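Local coordinates for probable leucine/isoleucine/valine-binding protein (Rhodopirellula baltica, PDB 4KV7) that probably binds leucine, isoleucine or valine in the periplasm as the solute-binding component of an ABC transport system, at residues Gln271-Phe276 / Ser303-Ile308; Ala136-Glu141 / Leu246-Val251; Gly40-Phe45 / Leu59-Leu64. The protein carries 1 engineered substitution. All coordinates share one frame; numbering follows the deposited sequence.

From the N terminus, interaction 3 comes first and closes a short loop: 40-45 and 59-64 join helix 31-50 to the strand that follows it. Interaction 2 spans much more chain, bringing the start of helix 138-151 to the end of strand 244-247. Interaction 1 follows, where the chain leaves strand 268-271 and then packs on helix 301-319. The three loops lie in series, neither nesting nor crossing. In space interaction 1 is the middle piece: Val272 packs on Glu141 of interaction 2, while Gly306 and Tyr307 pack on helix 40-45 of interaction 3. Interactions 2 and 3 do not touch, their nearest atoms being about 13 Å apart.

Interaction 1: residues Gln271-Phe276 / Ser303-Ile308; sequences QVVPHF and SLEGYI
The Phe276 ring carries the imidazole of its neighbour His275 on one face, with His275 CE1 over its centre and 3.7 Å above the plane. Phe301 of the helix that contains 303-308 meets both rings, inclined at about 50° to Phe276 and edge-to-face with His275, whose NE2 is hydrogen-bonded to Ser370. The ring of Phe276 leads away from the helix segment, so only the base of this residue, at CA and CB, touches Leu304. Leu304 has the largest share of the contact on the helix side. Its CG lies anti to the backbone N (chi1 173°), which carries Leu304 CD2 to within 3.2 Å of Pro274 O, a close approach of a methyl to a carbonyl oxygen. Val273 points at the helix and slides antiparallel past Leu304, with Val273 CG2 3.8 Å from Leu304 CD2. The other methyl, Val273 CG1, turns to Ile308 CD1 at 3.7 Å. The loop 271-276 thus leaves the sheet of one lobe of this type I periplasmic-binding-protein fold and passes across helix 301-319, which packs on helix 31-50 of the other lobe, consistent with an interlobe crossover at the hinge. Next to Leu304 on the helix and opposite Val273, Glu305 reaches out with CG anti to its backbone N and the chain extended, crossing Val272 obliquely so that Val272 CG2 sits 3.3 Å from Glu305 OE1. This valine methyl only packs on the buried carboxylate, whose charge is met by a salt bridge from Glu305 OE2 to Arg135.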
loop_
_atom_site.group_PDB
_atom_site.type_symbol
_atom_site.label_atom_id
_atom_site.label_comp_id
_atom_site.label_asym_id
_atom_site.label_seq_id
_atom_site.Cartn_x
_atom_site.Cartn_y
_atom_site.Cartn_z
ATOM N N GLN A 271 5.332 4.010 6.370
ATOM C CA GLN A 271 4.747 4.350 5.082
ATOM C C GLN A 271 5.696 4.043 3.937
ATOM O O GLN A 271 6.919 3.998 4.116
ATOM C CB GLN A 271 4.360 5.830 5.048
ATOM C CG GLN A 271 3.497 6.285 6.224
ATOM C CD GLN A 271 2.265 5.428 6.412
ATOM O OE1 GLN A 271 1.531 5.164 5.464
ATOM N NE2 GLN A 271 2.028 4.988 7.636
ATOM N N VAL A 272 5.122 3.865 2.752
ATOM C CA VAL A 272 5.887 3.619 1.544
ATOM C C VAL A 272 5.957 4.863 0.659
ATOM O O VAL A 272 6.420 4.796 -0.485
ATOM C CB VAL A 272 5.333 2.418 0.756
ATOM C CG1 VAL A 272 5.450 1.144 1.586
ATOM C CG2 VAL A 272 3.887 2.671 0.330
ATOM N N VAL A 273 5.513 5.982 1.214
ATOM C CA VAL A 273 5.547 7.294 0.572
ATOM C C VAL A 273 6.005 8.298 1.626
ATOM O O VAL A 273 5.858 8.044 2.826
ATOM C CB VAL A 273 4.146 7.715 0.045
ATOM C CG1 VAL A 273 3.691 6.779 -1.073
ATOM C CG2 VAL A 273 3.122 7.749 1.178
ATOM N N PRO A 274 6.559 9.440 1.203
ATOM C CA PRO A 274 6.889 10.503 2.157
ATOM C C PRO A 274 5.606 11.110 2.721
ATOM O O PRO A 274 4.495 10.753 2.324
ATOM C CB PRO A 274 7.659 11.509 1.302
ATOM C CG PRO A 274 7.137 11.294 -0.071
ATOM C CD PRO A 274 6.893 9.820 -0.179
ATOM N N HIS A 275 5.745 12.012 3.682
ATOM C CA HIS A 275 4.565 12.559 4.319
ATOM C C HIS A 275 3.854 13.496 3.354
ATOM O O HIS A 275 4.495 14.244 2.621
ATOM C CB HIS A 275 4.924 13.301 5.600
ATOM C CG HIS A 275 3.764 13.442 6.524
ATOM N ND1 HIS A 275 2.696 14.269 6.251
ATOM C CD2 HIS A 275 3.467 12.810 7.681
ATOM C CE1 HIS A 275 1.801 14.159 7.219
ATOM N NE2 HIS A 275 2.248 13.283 8.101
ATOM N N PHE A 276 2.527 13.464 3.353
ATOM C CA PHE A 276 1.759 14.328 2.457
ATOM C C PHE A 276 1.858 15.808 2.798
ATOM O O PHE A 276 1.439 16.652 2.002
ATOM C CB PHE A 276 0.299 13.874 2.351
ATOM C CG PHE A 276 -0.386 13.676 3.675
ATOM C CD1 PHE A 276 -0.854 14.759 4.396
ATOM C CD2 PHE A 276 -0.588 12.396 4.181
ATOM C CE1 PHE A 276 -1.512 14.571 5.599
ATOM C CE2 PHE A 276 -1.236 12.205 5.383
ATOM C CZ PHE A 276 -1.704 13.290 6.093
ATOM N N SER A 303 -3.851 8.076 -0.833
ATOM C CA SER A 303 -4.009 8.765 -2.104
ATOM C C SER A 303 -2.691 9.302 -2.642
ATOM O O SER A 303 -2.533 9.405 -3.853
ATOM C CB SER A 303 -5.074 9.858 -2.054
ATOM O OG SER A 303 -4.795 10.829 -1.069
ATOM N N LEU A 304 -1.738 9.642 -1.772
ATOM C CA LEU A 304 -0.418 10.023 -2.251
ATOM C C LEU A 304 0.218 8.862 -3.006
ATOM O O LEU A 304 0.796 9.060 -4.073
ATOM C CB LEU A 304 0.465 10.482 -1.090
ATOM C CG LEU A 304 1.936 10.747 -1.410
ATOM C CD1 LEU A 304 2.079 11.764 -2.548
ATOM C CD2 LEU A 304 2.633 11.261 -0.172
ATOM N N GLU A 305 0.097 7.639 -2.485
ATOM C CA GLU A 305 0.596 6.483 -3.224
ATOM C C GLU A 305 -0.112 6.325 -4.579
ATOM O O GLU A 305 0.537 6.058 -5.589
ATOM C CB GLU A 305 0.487 5.203 -2.390
ATOM C CG GLU A 305 1.096 3.983 -3.061
ATOM C CD GLU A 305 1.152 2.761 -2.163
ATOM O OE1 GLU A 305 0.855 2.873 -0.949
ATOM O OE2 GLU A 305 1.483 1.666 -2.676
ATOM N N GLY A 306 -1.432 6.486 -4.605
ATOM C CA GLY A 306 -2.162 6.374 -5.857
ATOM C C GLY A 306 -1.714 7.419 -6.868
ATOM O O GLY A 306 -1.548 7.138 -8.063
ATOM N N TYR A 307 -1.496 8.636 -6.388
ATOM C CA TYR A 307 -1.004 9.717 -7.226
ATOM C C TYR A 307 0.370 9.392 -7.815
ATOM O O TYR A 307 0.618 9.623 -8.998
ATOM C CB TYR A 307 -0.985 11.031 -6.436
ATOM C CG TYR A 307 -0.393 12.179 -7.205
ATOM C CD1 TYR A 307 -1.147 12.873 -8.142
ATOM C CD2 TYR A 307 0.929 12.566 -7.006
ATOM C CE1 TYR A 307 -0.599 13.920 -8.859
ATOM C CE2 TYR A 307 1.478 13.615 -7.711
ATOM C CZ TYR A 307 0.718 14.280 -8.639
ATOM O OH TYR A 307 1.309 15.317 -9.325
ATOM N N ILE A 308 1.268 8.861 -6.993
ATOM C CA ILE A 308 2.596 8.447 -7.449
ATOM C C ILE A 308 2.500 7.375 -8.531
ATOM O O ILE A 308 3.168 7.468 -9.566
ATOM C CB ILE A 308 3.446 7.951 -6.273
ATOM C CG1 ILE A 308 3.848 9.145 -5.415
ATOM C CG2 ILE A 308 4.676 7.178 -6.765
ATOM C CD1 ILE A 308 4.382 8.799 -4.040
#

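Interaction 2: residues Ala136-Glu141 / Leu246-Val251; sequences ASYAEE and LAVSFV. With FMT (formic acid), chain B.
Glu141 has CG anti to its carbonyl carbon (chi1 -67°) and an extended chain beyond, so its carboxylate reaches from the first turn of helix 138-151 to the turn just past the end of strand 244-247. Ser249 holds OG in the crowded position between backbone N and carbonyl carbon, close enough to its own N-H for one carboxylate to take both. Ser249 N donates to Glu141 OE1 at 2.8 Å (N-H...O 154°), and Ser249 OG donates to Glu141 OE2 at 2.6 Å. Each oxygen uses its syn lone pair, giving a two-pronged grip that fixes the rotation of the carboxylate. Thr270 makes a further hydrogen bond to Glu141 OE1, and Arg135 a weak one to Ser249 OG.

Phe250, with CG anti to its backbone N (chi1 -170°), swings its ring away from the helix, and Tyr138 crosses it obliquely, the phenol oxygen Tyr138 OH 3.3 Å from Phe250 CD2. Tyr138 OH donates to formic acid O1 at 2.6 Å, in the plane of the tyrosine ring, while the formic acid carbon lies over the centre of the Phe250 ring, 3.1 Å above it. Thr95 and Tyr68 also bind this molecule, probably from the crystallisation liquor, in the cleft between the lobes. Behind Tyr138, the helix starts in a capping box: Glu140 N donates to Ser137 OG at 3.0 Å, and Ser137 N returns to Glu140 OE1 at 2.9 Å. Gripped by several hydrogen bonds in a buried site, Glu141 is likely to be ionised, and the formic acid may mark where a ligand's carboxylate would lie.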
loop_
_atom_site.group_PDB
_atom_site.type_symbol
_atom_site.label_atom_id
_atom_site.label_comp_id
_atom_site.label_asym_id
_atom_site.label_seq_id
_atom_site.Cartn_x
_atom_site.Cartn_y
_atom_site.Cartn_z
ATOM N N ALA A 136 7.918 -0.108 -1.582
ATOM C CA ALA A 136 8.684 -1.015 -0.743
ATOM C C ALA A 136 7.789 -2.143 -0.246
ATOM O O ALA A 136 6.555 -2.038 -0.247
ATOM C CB ALA A 136 9.269 -0.246 0.436
ATOM N N SER A 137 8.421 -3.219 0.196
ATOM C CA SER A 137 7.735 -4.440 0.587
ATOM C C SER A 137 7.448 -4.527 2.082
ATOM O O SER A 137 8.010 -3.772 2.884
ATOM C CB SER A 137 8.598 -5.634 0.200
ATOM O OG SER A 137 9.710 -5.696 1.080
ATOM N N TYR A 138 6.600 -5.482 2.463
ATOM C CA TYR A 138 6.365 -5.738 3.887
ATOM C C TYR A 138 7.641 -6.239 4.565
ATOM O O TYR A 138 7.876 -5.930 5.742
ATOM C CB TYR A 138 5.205 -6.718 4.141
ATOM C CG TYR A 138 3.857 -6.227 3.652
ATOM C CD1 TYR A 138 3.454 -4.904 3.839
ATOM C CD2 TYR A 138 2.994 -7.086 2.999
ATOM C CE1 TYR A 138 2.220 -4.459 3.389
ATOM C CE2 TYR A 138 1.760 -6.655 2.553
ATOM C CZ TYR A 138 1.384 -5.335 2.745
ATOM O OH TYR A 138 0.191 -4.848 2.280
ATOM N N ALA A 139 8.453 -7.019 3.850
ATOM C CA ALA A 139 9.736 -7.447 4.398
ATOM C C ALA A 139 10.583 -6.226 4.761
ATOM O O ALA A 139 11.221 -6.193 5.821
ATOM C CB ALA A 139 10.470 -8.332 3.409
ATOM N N GLU A 140 10.607 -5.236 3.877
ATOM C CA GLU A 140 11.366 -4.015 4.141
ATOM C C GLU A 140 10.786 -3.188 5.290
ATOM O O GLU A 140 11.529 -2.651 6.105
ATOM C CB GLU A 140 11.519 -3.207 2.845
ATOM C CG GLU A 140 12.444 -3.924 1.859
ATOM C CD GLU A 140 12.361 -3.439 0.418
ATOM O OE1 GLU A 140 11.307 -2.950 -0.025
ATOM O OE2 GLU A 140 13.378 -3.584 -0.290
ATOM N N GLU A 141 9.464 -3.088 5.372
ATOM C CA GLU A 141 8.854 -2.340 6.469
ATOM C C GLU A 141 9.144 -2.995 7.807
ATOM O O GLU A 141 9.524 -2.323 8.778
ATOM C CB GLU A 141 7.340 -2.207 6.294
ATOM C CG GLU A 141 6.912 -1.360 5.112
ATOM C CD GLU A 141 5.415 -1.162 5.087
ATOM O OE1 GLU A 141 4.865 -0.638 6.070
ATOM O OE2 GLU A 141 4.764 -1.544 4.088
ATOM N N LEU A 246 2.840 -0.769 16.340
ATOM C CA LEU A 246 3.423 -0.328 15.072
ATOM C C LEU A 246 2.581 -0.865 13.932
ATOM O O LEU A 246 2.385 -2.076 13.824
ATOM C CB LEU A 246 4.855 -0.837 14.893
ATOM C CG LEU A 246 5.847 -0.455 15.995
ATOM C CD1 LEU A 246 5.952 -1.536 17.070
ATOM C CD2 LEU A 246 7.215 -0.155 15.401
ATOM N N ALA A 247 2.109 0.020 13.061
ATOM C CA ALA A 247 1.234 -0.354 11.955
ATOM C C ALA A 247 2.015 -0.346 10.652
ATOM O O ALA A 247 2.733 0.618 10.356
ATOM C CB ALA A 247 0.083 0.624 11.867
ATOM N N VAL A 248 1.864 -1.390 9.850
ATOM C CA VAL A 248 2.430 -1.345 8.503
ATOM C C VAL A 248 1.607 -0.409 7.628
ATOM O O VAL A 248 0.484 0.001 7.983
ATOM C CB VAL A 248 2.569 -2.738 7.845
ATOM C CG1 VAL A 248 3.486 -3.639 8.677
ATOM C CG2 VAL A 248 1.218 -3.386 7.612
ATOM N N SER A 249 2.148 -0.101 6.458
ATOM C CA SER A 249 1.544 0.843 5.528
ATOM C C SER A 249 0.080 0.553 5.211
ATOM O O SER A 249 -0.756 1.468 5.162
ATOM C CB SER A 249 2.356 0.828 4.234
ATOM O OG SER A 249 2.382 -0.484 3.710
ATOM N N PHE A 250 -0.217 -0.714 4.970
ATOM C CA PHE A 250 -1.512 -1.156 4.483
ATOM C C PHE A 250 -2.627 -0.925 5.498
ATOM O O PHE A 250 -3.788 -0.867 5.112
ATOM C CB PHE A 250 -1.427 -2.651 4.131
ATOM C CG PHE A 250 -2.627 -3.194 3.394
ATOM C CD1 PHE A 250 -3.726 -3.701 4.078
ATOM C CD2 PHE A 250 -2.637 -3.227 2.005
ATOM C CE1 PHE A 250 -4.813 -4.204 3.398
ATOM C CE2 PHE A 250 -3.732 -3.714 1.321
ATOM C CZ PHE A 250 -4.829 -4.207 2.021
ATOM N N VAL A 251 -2.298 -0.808 6.786
ATOM C CA VAL A 251 -3.325 -0.575 7.801
ATOM C C VAL A 251 -4.175 0.638 7.451
ATOM O O VAL A 251 -5.389 0.616 7.628
ATOM C CB VAL A 251 -2.688 -0.400 9.200
ATOM C CG1 VAL A 251 -3.731 0.009 10.235
ATOM C CG2 VAL A 251 -1.991 -1.680 9.623
HETATM C C FMT B . -2.736 -6.662 2.144
HETATM O O1 FMT B . -1.628 -6.620 1.592
HETATM O O2 FMT B . -3.669 -7.411 1.823
#

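Interaction 3: residues Gly40-Phe45 / Leu59-Leu64; sequences GILAAF and LKLIAL
Phe45 lies between two aliphatic groups. On one face sit Leu59 CB and, off-centre in a CH-pi contact, Leu59 CD1, 4.2 Å from the Phe45 ring centroid and 30° from its normal. The opposite face is covered from within the helix by Ile41 CG2, one turn earlier, 3.8 Å above the plane and offset toward the rim. A chi2 of 5° turns the ring flat across the gap to the strand, so that Phe45 CE2 also reaches Leu61 CB at 4.2 Å. Leu61 is the strand's other main contact residue: with CG anti to its backbone N it crosses Leu42 and Ile41 at about right angles. Leu42 CD2 meets Leu61 CB at 3.9 Å, and Ile41 CG2 meets Leu61 CD2 at 4.2 Å. An alanine at Phe45 would remove the ring that Leu59 and Ile41 sandwich and would probably loosen the packing of helix on strand.

The axes of 40-45 and 59-64 run nearly antiparallel (167°), 9.5 Å apart at their closest approach, as expected where the helix of a beta-alpha-beta crossover lies against its second strand. The first strand of the unit, 16-24, pairs in parallel with 57-65 and backs the contact through Phe20 and Met22. Helix 301-319 packs on Ile41 and Phe45 through Val309 and Leu313, while helix 281-293 meets Leu42 through Tyr293.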
loop_
_atom_site.group_PDB
_atom_site.type_symbol
_atom_site.label_atom_id
_atom_site.label_comp_id
_atom_site.label_asym_id
_atom_site.label_seq_id
_atom_site.Cartn_x
_atom_site.Cartn_y
_atom_site.Cartn_z
ATOM N N GLY A 40 -6.332 9.028 -5.744
ATOM C CA GLY A 40 -4.976 9.437 -6.081
ATOM C C GLY A 40 -4.669 9.253 -7.557
ATOM O O GLY A 40 -4.100 10.142 -8.200
ATOM N N ILE A 41 -5.050 8.098 -8.094
ATOM C CA ILE A 41 -4.887 7.840 -9.521
ATOM C C ILE A 41 -5.684 8.853 -10.344
ATOM O O ILE A 41 -5.183 9.420 -11.322
ATOM C CB ILE A 41 -5.325 6.398 -9.872
ATOM C CG1 ILE A 41 -4.339 5.384 -9.293
ATOM C CG2 ILE A 41 -5.481 6.220 -11.387
ATOM C CD1 ILE A 41 -3.102 5.215 -10.121
ATOM N N LEU A 42 -6.931 9.087 -9.957
ATOM C CA LEU A 42 -7.759 10.013 -10.716
ATOM C C LEU A 42 -7.254 11.445 -10.635
ATOM O O LEU A 42 -7.368 12.197 -11.600
ATOM C CB LEU A 42 -9.218 9.922 -10.275
ATOM C CG LEU A 42 -9.932 8.619 -10.646
ATOM C CD1 LEU A 42 -11.335 8.590 -10.062
ATOM C CD2 LEU A 42 -9.982 8.430 -12.165
ATOM N N ALA A 43 -6.673 11.827 -9.502
ATOM C CA ALA A 43 -6.095 13.162 -9.391
ATOM C C ALA A 43 -4.898 13.294 -10.339
ATOM O O ALA A 43 -4.711 14.331 -10.984
ATOM C CB ALA A 43 -5.683 13.460 -7.963
ATOM N N ALA A 44 -4.093 12.234 -10.428
ATOM C CA ALA A 44 -2.977 12.216 -11.379
ATOM C C ALA A 44 -3.490 12.307 -12.819
ATOM O O ALA A 44 -2.937 13.030 -13.642
ATOM C CB ALA A 44 -2.121 10.974 -11.191
ATOM N N PHE A 45 -4.552 11.568 -13.125
ATOM C CA PHE A 45 -5.098 11.605 -14.478
ATOM C C PHE A 45 -5.680 12.986 -14.782
ATOM O O PHE A 45 -5.524 13.491 -15.883
ATOM C CB PHE A 45 -6.175 10.533 -14.666
ATOM C CG PHE A 45 -5.649 9.118 -14.806
ATOM C CD1 PHE A 45 -4.297 8.813 -14.665
ATOM C CD2 PHE A 45 -6.540 8.081 -15.082
ATOM C CE1 PHE A 45 -3.852 7.499 -14.816
ATOM C CE2 PHE A 45 -6.095 6.781 -15.228
ATOM C CZ PHE A 45 -4.754 6.490 -15.089
ATOM N N LEU A 59 -7.512 9.608 -20.873
ATOM C CA LEU A 59 -7.327 8.605 -19.840
ATOM C C LEU A 59 -8.668 8.237 -19.239
ATOM O O LEU A 59 -9.498 9.109 -18.983
ATOM C CB LEU A 59 -6.417 9.155 -18.752
ATOM C CG LEU A 59 -4.978 9.447 -19.171
ATOM C CD1 LEU A 59 -4.297 10.331 -18.139
ATOM C CD2 LEU A 59 -4.203 8.149 -19.364
ATOM N N LYS A 60 -8.881 6.947 -19.012
ATOM C CA LYS A 60 -10.105 6.491 -18.368
ATOM C C LYS A 60 -9.754 5.366 -17.420
ATOM O O LYS A 60 -9.015 4.448 -17.785
ATOM C CB LYS A 60 -11.113 5.987 -19.401
ATOM C CG LYS A 60 -12.431 5.509 -18.788
ATOM C CD LYS A 60 -13.395 4.992 -19.856
ATOM C CE LYS A 60 -14.706 4.521 -19.238
ATOM N NZ LYS A 60 -15.506 5.662 -18.703
ATOM N N LEU A 61 -10.267 5.446 -16.198
ATOM C CA LEU A 61 -10.097 4.377 -15.228
ATOM C C LEU A 61 -11.408 3.632 -15.057
ATOM O O LEU A 61 -12.436 4.245 -14.747
ATOM C CB LEU A 61 -9.676 4.942 -13.878
ATOM C CG LEU A 61 -9.416 3.899 -12.782
ATOM C CD1 LEU A 61 -8.157 3.096 -13.075
ATOM C CD2 LEU A 61 -9.303 4.568 -11.414
ATOM N N ILE A 62 -11.382 2.325 -15.293
ATOM C CA ILE A 62 -12.534 1.468 -15.035
ATOM C C ILE A 62 -12.260 0.772 -13.710
ATOM O O ILE A 62 -11.400 -0.114 -13.622
ATOM C CB ILE A 62 -12.732 0.445 -16.156
ATOM C CG1 ILE A 62 -12.905 1.178 -17.488
ATOM C CG2 ILE A 62 -13.928 -0.455 -15.854
ATOM C CD1 ILE A 62 -12.942 0.272 -18.701
ATOM N N ALA A 63 -12.938 1.227 -12.659
ATOM C CA ALA A 63 -12.693 0.749 -11.304
ATOM C C ALA A 63 -13.869 -0.079 -10.813
ATOM O O ALA A 63 -14.990 0.426 -10.705
ATOM C CB ALA A 63 -12.441 1.919 -10.370
ATOM N N LEU A 64 -13.606 -1.351 -10.535
ATOM C CA LEU A 64 -14.623 -2.293 -10.099
ATOM C C LEU A 64 -14.386 -2.625 -8.630
ATOM O O LEU A 64 -13.245 -2.782 -8.198
ATOM C CB LEU A 64 -14.552 -3.563 -10.945
ATOM C CG LEU A 64 -14.657 -3.353 -12.461
ATOM C CD1 LEU A 64 -14.639 -4.679 -13.210
ATOM C CD2 LEU A 64 -15.892 -2.541 -12.839
#